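Acyl-CoA synthetase (AMP-forming)/AMP-acid ligase II-like protein (Dyadobacter fermentans, PDB 4GS5) probably activates carboxylic acids, perhaps medium-chain fatty acids, with ATP to form acyl-adenylates and transfers the acyl group to coenzyme A, as related AMP-forming ligases do. Local coordinates at residues A[32-37]-A[95-100]; A[276-281]-A[306-311]; A[4-9]-A[14-19]. All coordinates share one frame; numbering follows the deposited sequence.

Contact 1 (A[32-37]-A[95-100]). With EDO (1,2-ethanediol), chain U.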
loop_
_atom_site.group_PDB
_atom_site.type_symbol
_atom_site.label_atom_id
_atom_site.label_comp_id
_atom_site.label_asym_id
_atom_site.label_seq_id
_atom_site.Cartn_x
_atom_site.Cartn_y
_atom_site.Cartn_z
ATOM N N GLU A 32 -23.192 17.104 9.105
ATOM C CA GLU A 32 -24.592 17.476 9.009
ATOM C C GLU A 32 -25.255 16.623 7.933
ATOM O O GLU A 32 -26.341 16.089 8.143
ATOM C CB GLU A 32 -24.727 18.964 8.701
ATOM C CG GLU A 32 -24.445 19.855 9.908
ATOM C CD GLU A 32 -25.628 19.943 10.876
ATOM O OE1 GLU A 32 -26.573 20.720 10.591
ATOM O OE2 GLU A 32 -25.609 19.243 11.919
ATOM N N LYS A 33 -24.589 16.465 6.791
ATOM C CA LYS A 33 -25.158 15.662 5.710
ATOM C C LYS A 33 -25.285 14.179 6.093
ATOM O O LYS A 33 -26.309 13.542 5.811
ATOM C CB LYS A 33 -24.368 15.825 4.402
ATOM C CG LYS A 33 -25.058 15.155 3.218
ATOM C CD LYS A 33 -24.283 15.262 1.909
ATOM C CE LYS A 33 -25.031 14.502 0.808
ATOM N NZ LYS A 33 -24.291 14.412 -0.483
ATOM N N TRP A 34 -24.256 13.631 6.736
ATOM C CA TRP A 34 -24.321 12.244 7.184
ATOM C C TRP A 34 -25.536 12.014 8.088
ATOM O O TRP A 34 -26.351 11.119 7.838
ATOM C CB TRP A 34 -23.043 11.833 7.917
ATOM C CG TRP A 34 -23.073 10.400 8.363
ATOM C CD1 TRP A 34 -23.478 9.924 9.573
ATOM C CD2 TRP A 34 -22.693 9.259 7.590
ATOM N NE1 TRP A 34 -23.374 8.557 9.605
ATOM C CE2 TRP A 34 -22.895 8.124 8.400
ATOM C CE3 TRP A 34 -22.202 9.088 6.292
ATOM C CZ2 TRP A 34 -22.615 6.829 7.953
ATOM C CZ3 TRP A 34 -21.927 7.804 5.849
ATOM C CH2 TRP A 34 -22.127 6.692 6.679
ATOM N N LEU A 35 -25.645 12.827 9.136
ATOM C CA LEU A 35 -26.741 12.722 10.099
ATOM C C LEU A 35 -28.114 12.891 9.447
ATOM O O LEU A 35 -29.095 12.281 9.881
ATOM C CB LEU A 35 -26.556 13.738 11.234
ATOM C CG LEU A 35 -25.238 13.599 12.011
ATOM C CD1 LEU A 35 -25.094 14.704 13.047
ATOM C CD2 LEU A 35 -25.128 12.224 12.671
ATOM N N GLY A 36 -28.180 13.715 8.405
ATOM C CA GLY A 36 -29.425 13.978 7.705
ATOM C C GLY A 36 -30.002 12.771 6.981
ATOM O O GLY A 36 -31.193 12.739 6.679
ATOM N N GLY A 37 -29.159 11.786 6.673
ATOM C CA GLY A 37 -29.636 10.535 6.102
ATOM C C GLY A 37 -29.273 10.274 4.648
ATOM O O GLY A 37 -29.684 9.255 4.081
HETATM N N MSE A 95 -12.493 9.391 9.134
HETATM C CA MSE A 95 -12.384 9.510 10.587
HETATM C C MSE A 95 -13.691 10.047 11.175
HETATM O O MSE A 95 -14.090 9.660 12.292
HETATM C CB MSE A 95 -11.208 10.412 10.972
HETATM C CG MSE A 95 -9.846 9.787 10.721
HETATM SE SE MSE A 95 -9.581 8.214 11.831
HETATM C CE MSE A 95 -9.576 9.066 13.576
ATOM N N LEU A 96 -14.364 10.926 10.422
ATOM C CA LEU A 96 -15.645 11.496 10.865
ATOM C C LEU A 96 -16.753 10.453 10.863
ATOM O O LEU A 96 -17.553 10.380 11.795
ATOM C CB LEU A 96 -16.058 12.666 9.970
ATOM C CG LEU A 96 -15.028 13.789 9.817
ATOM C CD1 LEU A 96 -15.606 14.897 8.953
ATOM C CD2 LEU A 96 -14.624 14.317 11.183
ATOM N N VAL A 97 -16.800 9.658 9.796
ATOM C CA VAL A 97 -17.768 8.576 9.669
ATOM C C VAL A 97 -17.627 7.575 10.802
ATOM O O VAL A 97 -18.618 7.222 11.453
ATOM C CB VAL A 97 -17.620 7.838 8.317
ATOM C CG1 VAL A 97 -18.482 6.573 8.301
ATOM C CG2 VAL A 97 -18.000 8.771 7.165
ATOM N N ARG A 98 -16.396 7.114 11.043
ATOM C CA ARG A 98 -16.131 6.216 12.174
ATOM C C ARG A 98 -16.597 6.868 13.470
ATOM O O ARG A 98 -17.300 6.256 14.271
ATOM C CB ARG A 98 -14.639 5.880 12.268
ATOM C CG ARG A 98 -14.130 5.003 11.134
ATOM C CD ARG A 98 -12.606 5.079 11.021
ATOM N NE ARG A 98 -12.115 4.376 9.839
ATOM C CZ ARG A 98 -10.963 4.641 9.233
ATOM N NH1 ARG A 98 -10.170 5.599 9.693
ATOM N NH2 ARG A 98 -10.602 3.952 8.168
ATOM N N GLY A 99 -16.212 8.123 13.660
ATOM C CA GLY A 99 -16.631 8.882 14.826
ATOM C C GLY A 99 -18.133 8.904 15.052
ATOM O O GLY A 99 -18.596 8.769 16.186
HETATM N N MSE A 100 -18.906 9.087 13.985
HETATM C CA MSE A 100 -20.353 9.179 14.138
HETATM C C MSE A 100 -21.010 7.808 14.243
HETATM O O MSE A 100 -22.009 7.639 14.942
HETATM C CB MSE A 100 -20.974 9.972 12.993
HETATM C CG MSE A 100 -20.736 11.460 13.076
HETATM SE SE MSE A 100 -21.550 12.293 11.542
HETATM C CE MSE A 100 -20.457 11.518 10.131
HETATM C C1 EDO U . -20.913 14.960 0.408
HETATM O O1 EDO U . -21.518 14.937 -0.900
HETATM C C2 EDO U . -20.237 16.306 0.628
HETATM O O2 EDO U . -20.229 16.642 2.009
HETATM O O HOH W 1 -24.521 7.700 12.691
#
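Met100, present as selenomethionine, lays its side-chain end against the indole of Trp34 in a Met-aromatic contact that joins helix 22-36 to helix 90-102. Its terminal CE comes closest, 3.3 Å from Trp34 CG, and also touches Trp34 CB. The SE atom is 4.4 Å from the centroid of the five-membered ring and 53° off its normal, an oblique approach. The unbranched methionine chain can bend to follow a flat ring, and selenium here stands in for the similarly polarisable sulfur: the last torsion turns CE back toward the indole (chi3 -65°). The same SE meets Leu35 CD2 at 3.8 Å, so it rests between an aromatic and an aliphatic side chain of one helical turn. A second contact covers the six-membered part of the indole, where Val97 CG1 lies over one face, toward the rim and 4.0 Å from Trp34 CH2. Val97 and Met100 are three residues apart and lie on the same side of their helix, so both can reach one wide ring. The axes of the two short helical segments are 11.1 Å apart at closest approach, a spacing that leaves room for large side chains. Around this first shell, Val97 and Met100 also pack on Phe30, while Phe41 and, through a cation-pi contact, Arg59 also meet the indole. Helix 22-36 ends just beyond in a Schellman motif, with Gly37 at positive phi. At the indole edge, one water in the ring plane weakly bridges Trp34 NE1 and Met100 O, 3.4 Å from each.

Contact 2 (A[276-281]-A[306-311]); sequences LNIGNA and EALTER
The C-terminal end of helix 262-276, closed by a Schellman motif, brings Leu276 against Arg311 and Leu308 on the first turns of helix 306-319. Asn277 takes the positive phi that ends the helix, a conformation asparagine tolerates better than most residues with a side chain. Leu276 then points its CB toward the neighbouring helix, and its CD2 methyl packs against the start of the arginine chain, 3.9 Å from Arg311 CB. The arginine does more than offer its aliphatic stem. A bend in the chain (chi3 73°) carries the guanidinium round so that one of its faces lies over the leucine, with Leu276 CG on that side. Arginine suits this exposed rim because its methylene groups can cover a leucine while the charged end stays near solvent. The chain next passes from the helix to strand 282-289, in what is probably the small C-terminal domain of adenylate-forming enzymes. In this connection Ile278 is the buried member of the contact. It meets Leu308 tip to tip, Ile278 CG1 approaching Leu308 CD2 at 4.2 Å. Leu308 reaches across with its CG anti to the backbone N (chi1 -168°), CD2 turned to Ile278 and CD1 to the helix end, 4.4 Å from Leu276 CD2. One branched side chain thus touches both Leu276 and Ile278. Ile278 also packs on Met304, in the loop before helix 306-319. Farther along, Asn280 ND2 donates to the carbonyl of Glu301, and Ala281 joins the same residue through its backbone, starting the run beside strand 295-301.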
loop_
_atom_site.group_PDB
_atom_site.type_symbol
_atom_site.label_atom_id
_atom_site.label_comp_id
_atom_site.label_asym_id
_atom_site.label_seq_id
_atom_site.Cartn_x
_atom_site.Cartn_y
_atom_site.Cartn_z
ATOM N N LEU A 276 32.352 -6.386 -17.382
ATOM C CA LEU A 276 32.992 -6.922 -18.583
ATOM C C LEU A 276 32.938 -5.949 -19.761
ATOM O O LEU A 276 33.374 -6.279 -20.866
ATOM C CB LEU A 276 32.368 -8.264 -18.985
ATOM C CG LEU A 276 32.967 -9.531 -18.367
ATOM C CD1 LEU A 276 32.983 -9.450 -16.848
ATOM C CD2 LEU A 276 32.205 -10.764 -18.831
ATOM N N ASN A 277 32.403 -4.756 -19.522
ATOM C CA ASN A 277 32.279 -3.746 -20.570
ATOM C C ASN A 277 31.508 -4.246 -21.800
ATOM O O ASN A 277 31.934 -4.059 -22.941
ATOM C CB ASN A 277 33.659 -3.210 -20.968
ATOM C CG ASN A 277 33.580 -2.112 -22.016
ATOM O OD1 ASN A 277 33.986 -2.305 -23.164
ATOM N ND2 ASN A 277 33.044 -0.958 -21.627
ATOM N N ILE A 278 30.371 -4.889 -21.554
ATOM C CA ILE A 278 29.487 -5.319 -22.623
ATOM C C ILE A 278 28.392 -4.280 -22.796
ATOM O O ILE A 278 27.604 -4.041 -21.879
ATOM C CB ILE A 278 28.851 -6.672 -22.294
ATOM C CG1 ILE A 278 29.942 -7.709 -22.016
ATOM C CG2 ILE A 278 27.957 -7.133 -23.429
ATOM C CD1 ILE A 278 29.410 -9.095 -21.712
ATOM N N GLY A 279 28.355 -3.653 -23.966
ATOM C CA GLY A 279 27.412 -2.583 -24.230
ATOM C C GLY A 279 26.092 -3.081 -24.786
ATOM O O GLY A 279 25.131 -2.321 -24.875
ATOM N N ASN A 280 26.050 -4.356 -25.168
ATOM C CA ASN A 280 24.833 -4.952 -25.701
ATOM C C ASN A 280 23.680 -4.822 -24.721
ATOM O O ASN A 280 23.840 -5.056 -23.515
ATOM C CB ASN A 280 25.044 -6.435 -26.000
ATOM C CG ASN A 280 26.262 -6.691 -26.852
ATOM O OD1 ASN A 280 27.391 -6.427 -26.436
ATOM N ND2 ASN A 280 26.043 -7.230 -28.044
ATOM N N ALA A 281 22.511 -4.458 -25.227
ATOM C CA ALA A 281 21.337 -4.417 -24.367
ATOM C C ALA A 281 20.962 -5.859 -24.035
ATOM O O ALA A 281 21.352 -6.785 -24.750
ATOM C CB ALA A 281 20.189 -3.695 -25.059
ATOM N N GLU A 306 32.258 -15.782 -29.275
ATOM C CA GLU A 306 32.170 -16.949 -28.401
ATOM C C GLU A 306 32.972 -16.757 -27.110
ATOM O O GLU A 306 32.525 -17.143 -26.026
ATOM C CB GLU A 306 32.634 -18.211 -29.142
ATOM C CG GLU A 306 32.398 -19.516 -28.383
ATOM C CD GLU A 306 32.948 -20.749 -29.108
ATOM O OE1 GLU A 306 33.325 -20.642 -30.299
ATOM O OE2 GLU A 306 33.006 -21.831 -28.479
ATOM N N ALA A 307 34.151 -16.154 -27.238
ATOM C CA ALA A 307 35.049 -15.940 -26.105
ATOM C C ALA A 307 34.398 -15.097 -25.016
ATOM O O ALA A 307 34.443 -15.450 -23.833
ATOM C CB ALA A 307 36.342 -15.288 -26.574
ATOM N N LEU A 308 33.800 -13.980 -25.425
ATOM C CA LEU A 308 33.155 -13.065 -24.489
ATOM C C LEU A 308 31.892 -13.694 -23.911
ATOM O O LEU A 308 31.580 -13.501 -22.741
ATOM C CB LEU A 308 32.840 -11.729 -25.163
ATOM C CG LEU A 308 32.427 -10.577 -24.244
ATOM C CD1 LEU A 308 33.370 -10.464 -23.063
ATOM C CD2 LEU A 308 32.385 -9.270 -25.011
ATOM N N THR A 309 31.181 -14.463 -24.727
ATOM C CA THR A 309 29.999 -15.169 -24.253
ATOM C C THR A 309 30.361 -16.154 -23.136
ATOM O O THR A 309 29.631 -16.282 -22.150
ATOM C CB THR A 309 29.282 -15.901 -25.400
ATOM O OG1 THR A 309 28.922 -14.951 -26.411
ATOM C CG2 THR A 309 28.024 -16.582 -24.891
ATOM N N GLU A 310 31.492 -16.834 -23.297
ATOM C CA GLU A 310 32.014 -17.749 -22.282
ATOM C C GLU A 310 32.403 -17.033 -20.986
ATOM O O GLU A 310 32.069 -17.502 -19.891
ATOM C CB GLU A 310 33.208 -18.535 -22.825
ATOM C CG GLU A 310 32.824 -19.818 -23.540
ATOM C CD GLU A 310 34.011 -20.506 -24.213
ATOM O OE1 GLU A 310 35.175 -20.108 -23.965
ATOM O OE2 GLU A 310 33.775 -21.448 -25.000
ATOM N N ARG A 311 33.112 -15.911 -21.102
ATOM C CA ARG A 311 33.417 -15.088 -19.935
ATOM C C ARG A 311 32.119 -14.685 -19.241
ATOM O O ARG A 311 32.000 -14.757 -18.018
ATOM C CB ARG A 311 34.193 -13.824 -20.319
ATOM C CG ARG A 311 35.693 -14.014 -20.484
ATOM C CD ARG A 311 36.439 -12.692 -20.313
ATOM N NE ARG A 311 36.469 -12.267 -18.913
ATOM C CZ ARG A 311 37.122 -11.199 -18.460
ATOM N NH1 ARG A 311 37.806 -10.430 -19.299
ATOM N NH2 ARG A 311 37.090 -10.898 -17.166
#

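Contact 3 (A[4-9]-A[14-19])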
loop_
_atom_site.group_PDB
_atom_site.type_symbol
_atom_site.label_atom_id
_atom_site.label_comp_id
_atom_site.label_asym_id
_atom_site.label_seq_id
_atom_site.Cartn_x
_atom_site.Cartn_y
_atom_site.Cartn_z
HETATM N N MSE A 4 -6.836 26.163 17.144
HETATM C CA MSE A 4 -6.243 25.230 16.181
HETATM C C MSE A 4 -6.823 23.819 16.266
HETATM O O MSE A 4 -6.309 22.892 15.630
HETATM C CB MSE A 4 -4.715 25.187 16.312
HETATM C CG MSE A 4 -4.004 25.989 15.231
HETATM SE SE MSE A 4 -4.652 27.835 15.186
HETATM C CE MSE A 4 -4.207 28.298 13.343
ATOM N N ILE A 5 -7.886 23.664 17.052
ATOM C CA ILE A 5 -8.632 22.409 17.112
ATOM C C ILE A 5 -10.132 22.639 17.279
ATOM O O ILE A 5 -10.560 23.548 17.990
ATOM C CB ILE A 5 -8.139 21.478 18.241
ATOM C CG1 ILE A 5 -8.372 22.105 19.613
ATOM C CG2 ILE A 5 -6.674 21.148 18.067
ATOM C CD1 ILE A 5 -7.861 21.235 20.751
ATOM N N TRP A 6 -10.927 21.818 16.606
ATOM C CA TRP A 6 -12.377 21.844 16.771
ATOM C C TRP A 6 -12.852 20.499 17.326
ATOM O O TRP A 6 -12.576 19.444 16.747
ATOM C CB TRP A 6 -13.053 22.163 15.435
ATOM C CG TRP A 6 -14.552 22.236 15.488
ATOM C CD1 TRP A 6 -15.311 23.103 16.228
ATOM C CD2 TRP A 6 -15.477 21.422 14.750
ATOM N NE1 TRP A 6 -16.649 22.865 16.008
ATOM C CE2 TRP A 6 -16.778 21.848 15.104
ATOM C CE3 TRP A 6 -15.331 20.374 13.833
ATOM C CZ2 TRP A 6 -17.924 21.253 14.568
ATOM C CZ3 TRP A 6 -16.472 19.788 13.306
ATOM C CH2 TRP A 6 -17.750 20.227 13.674
ATOM N N THR A 7 -13.543 20.531 18.460
ATOM C CA THR A 7 -13.993 19.298 19.106
ATOM C C THR A 7 -15.447 18.994 18.765
ATOM O O THR A 7 -16.314 19.854 18.880
ATOM C CB THR A 7 -13.817 19.358 20.637
ATOM O OG1 THR A 7 -12.433 19.559 20.952
ATOM C CG2 THR A 7 -14.294 18.055 21.285
ATOM N N THR A 8 -15.714 17.765 18.343
ATOM C CA THR A 8 -17.052 17.412 17.890
ATOM C C THR A 8 -17.426 15.958 18.168
ATOM O O THR A 8 -16.645 15.186 18.742
ATOM C CB THR A 8 -17.255 17.751 16.376
ATOM O OG1 THR A 8 -18.647 17.686 16.048
ATOM C CG2 THR A 8 -16.472 16.791 15.475
ATOM N N GLY A 9 -18.629 15.592 17.752
ATOM C CA GLY A 9 -19.188 14.288 18.053
ATOM C C GLY A 9 -20.596 14.196 17.507
ATOM O O GLY A 9 -21.151 15.199 17.029
ATOM N N LYS A 14 -25.198 18.266 17.124
ATOM C CA LYS A 14 -26.605 18.671 17.061
ATOM C C LYS A 14 -26.875 20.093 17.570
ATOM O O LYS A 14 -27.858 20.723 17.170
ATOM C CB LYS A 14 -27.484 17.675 17.825
ATOM C CG LYS A 14 -27.396 17.807 19.342
ATOM C CD LYS A 14 -28.265 16.782 20.059
ATOM C CE LYS A 14 -29.746 17.109 19.924
ATOM N NZ LYS A 14 -30.602 16.131 20.658
ATOM N N THR A 15 -26.012 20.590 18.453
ATOM C CA THR A 15 -26.211 21.897 19.087
ATOM C C THR A 15 -25.150 22.872 18.623
ATOM O O THR A 15 -25.332 24.092 18.646
ATOM C CB THR A 15 -26.062 21.792 20.609
ATOM O OG1 THR A 15 -24.816 21.147 20.915
ATOM C CG2 THR A 15 -27.209 20.990 21.211
ATOM N N GLN A 16 -24.027 22.303 18.213
ATOM C CA GLN A 16 -22.852 23.051 17.809
ATOM C C GLN A 16 -23.140 24.000 16.666
ATOM O O GLN A 16 -23.869 23.648 15.736
ATOM C CB GLN A 16 -21.787 22.063 17.352
ATOM C CG GLN A 16 -20.379 22.487 17.633
ATOM C CD GLN A 16 -19.436 21.299 17.616
ATOM O OE1 GLN A 16 -19.774 20.225 17.095
ATOM N NE2 GLN A 16 -18.259 21.478 18.201
ATOM N N LYS A 17 -22.541 25.187 16.725
ATOM C CA LYS A 17 -22.618 26.142 15.622
ATOM C C LYS A 17 -21.639 25.739 14.518
ATOM O O LYS A 17 -20.688 24.994 14.762
ATOM C CB LYS A 17 -22.305 27.561 16.109
ATOM N N ARG A 18 -21.877 26.222 13.303
ATOM C CA ARG A 18 -20.967 25.944 12.203
ATOM C C ARG A 18 -19.690 26.764 12.367
ATOM O O ARG A 18 -19.740 27.987 12.482
ATOM C CB ARG A 18 -21.645 26.233 10.866
ATOM C CG ARG A 18 -20.866 25.807 9.626
ATOM C CD ARG A 18 -21.774 25.901 8.415
ATOM N NE ARG A 18 -21.125 25.580 7.146
ATOM C CZ ARG A 18 -20.304 26.398 6.491
ATOM N NH1 ARG A 18 -20.003 27.585 7.001
ATOM N NH2 ARG A 18 -19.771 26.027 5.334
ATOM N N PRO A 19 -18.534 26.089 12.396
ATOM C CA PRO A 19 -17.252 26.779 12.563
ATOM C C PRO A 19 -17.115 27.966 11.618
ATOM O O PRO A 19 -17.699 27.953 10.529
ATOM C CB PRO A 19 -16.236 25.701 12.190
ATOM C CG PRO A 19 -16.900 24.440 12.609
ATOM C CD PRO A 19 -18.364 24.625 12.325
#
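The side-chain amide of Gln16 is gripped at both ends by strand 5-8. Its NE2 donates to Thr7 O at 2.6 Å, with an N-H...O angle of 155° and the acceptor close to the amide plane. Its OE1 accepts from Thr8 OG1 at 3.0 Å, the hydroxyl lying in the carbonyl plane on a lone pair. Two bonds at opposite ends of a flat group fix its rotation, and glutamine suits the place because it offers a donor and an acceptor on one long, uncharged chain. That chain runs extended from the loop that follows the strand. Thr7 O is available because strand 5-8 is the outermost of its sheet within the chain: Trp6 and Thr8 pair through their backbones with strand 105-109, whereas Thr7 turns its carbonyl the other way. The held amide also lies obliquely beside the Trp6 indole, their planes 30° apart, with Gln16 OE1 3.3 Å from Trp6 CZ2. Although Trp6 NE1 comes within 3.1 Å of Gln16 NE2, both are donors and no bond joins them. Pro19 supplies an apolar partner. Its CG sits over one face of the indole in a CH-pi contact, 3.8 Å from the centroid of the five-membered ring and 19° off the normal, while Thr8 CB lies over the opposite face. The rigid pyrrolidine crosses the indole at about a right angle, and proline suits the place because its compact ring holds CG at that face. Polar bonds therefore set the position of the loop along the strand edge, and the tryptophan gives it a broad apolar surface to rest on.

Contacts 1 and 3 share one region, their centres 13 Å apart, and are tied together by helix 22-36, which follows strand 5-8 and the loop of contact 3 and ends in contact 1. Contact 2 lies on the opposite side of the chain's centre, about 65 Å from contact 1 between centres. Contact 1 is the buried one, two helices meeting through apolar and aromatic groups. Contact 2 is partly buried and joins the end of helix 262-276 and the loop after it to helix 306-319, aliphatic throughout except at its charged rim. Contact 3, at the surface, is the one with direct hydrogen bonds across its segments. Each tryptophan, Trp34 and Trp6, receives aliphatic groups over a face.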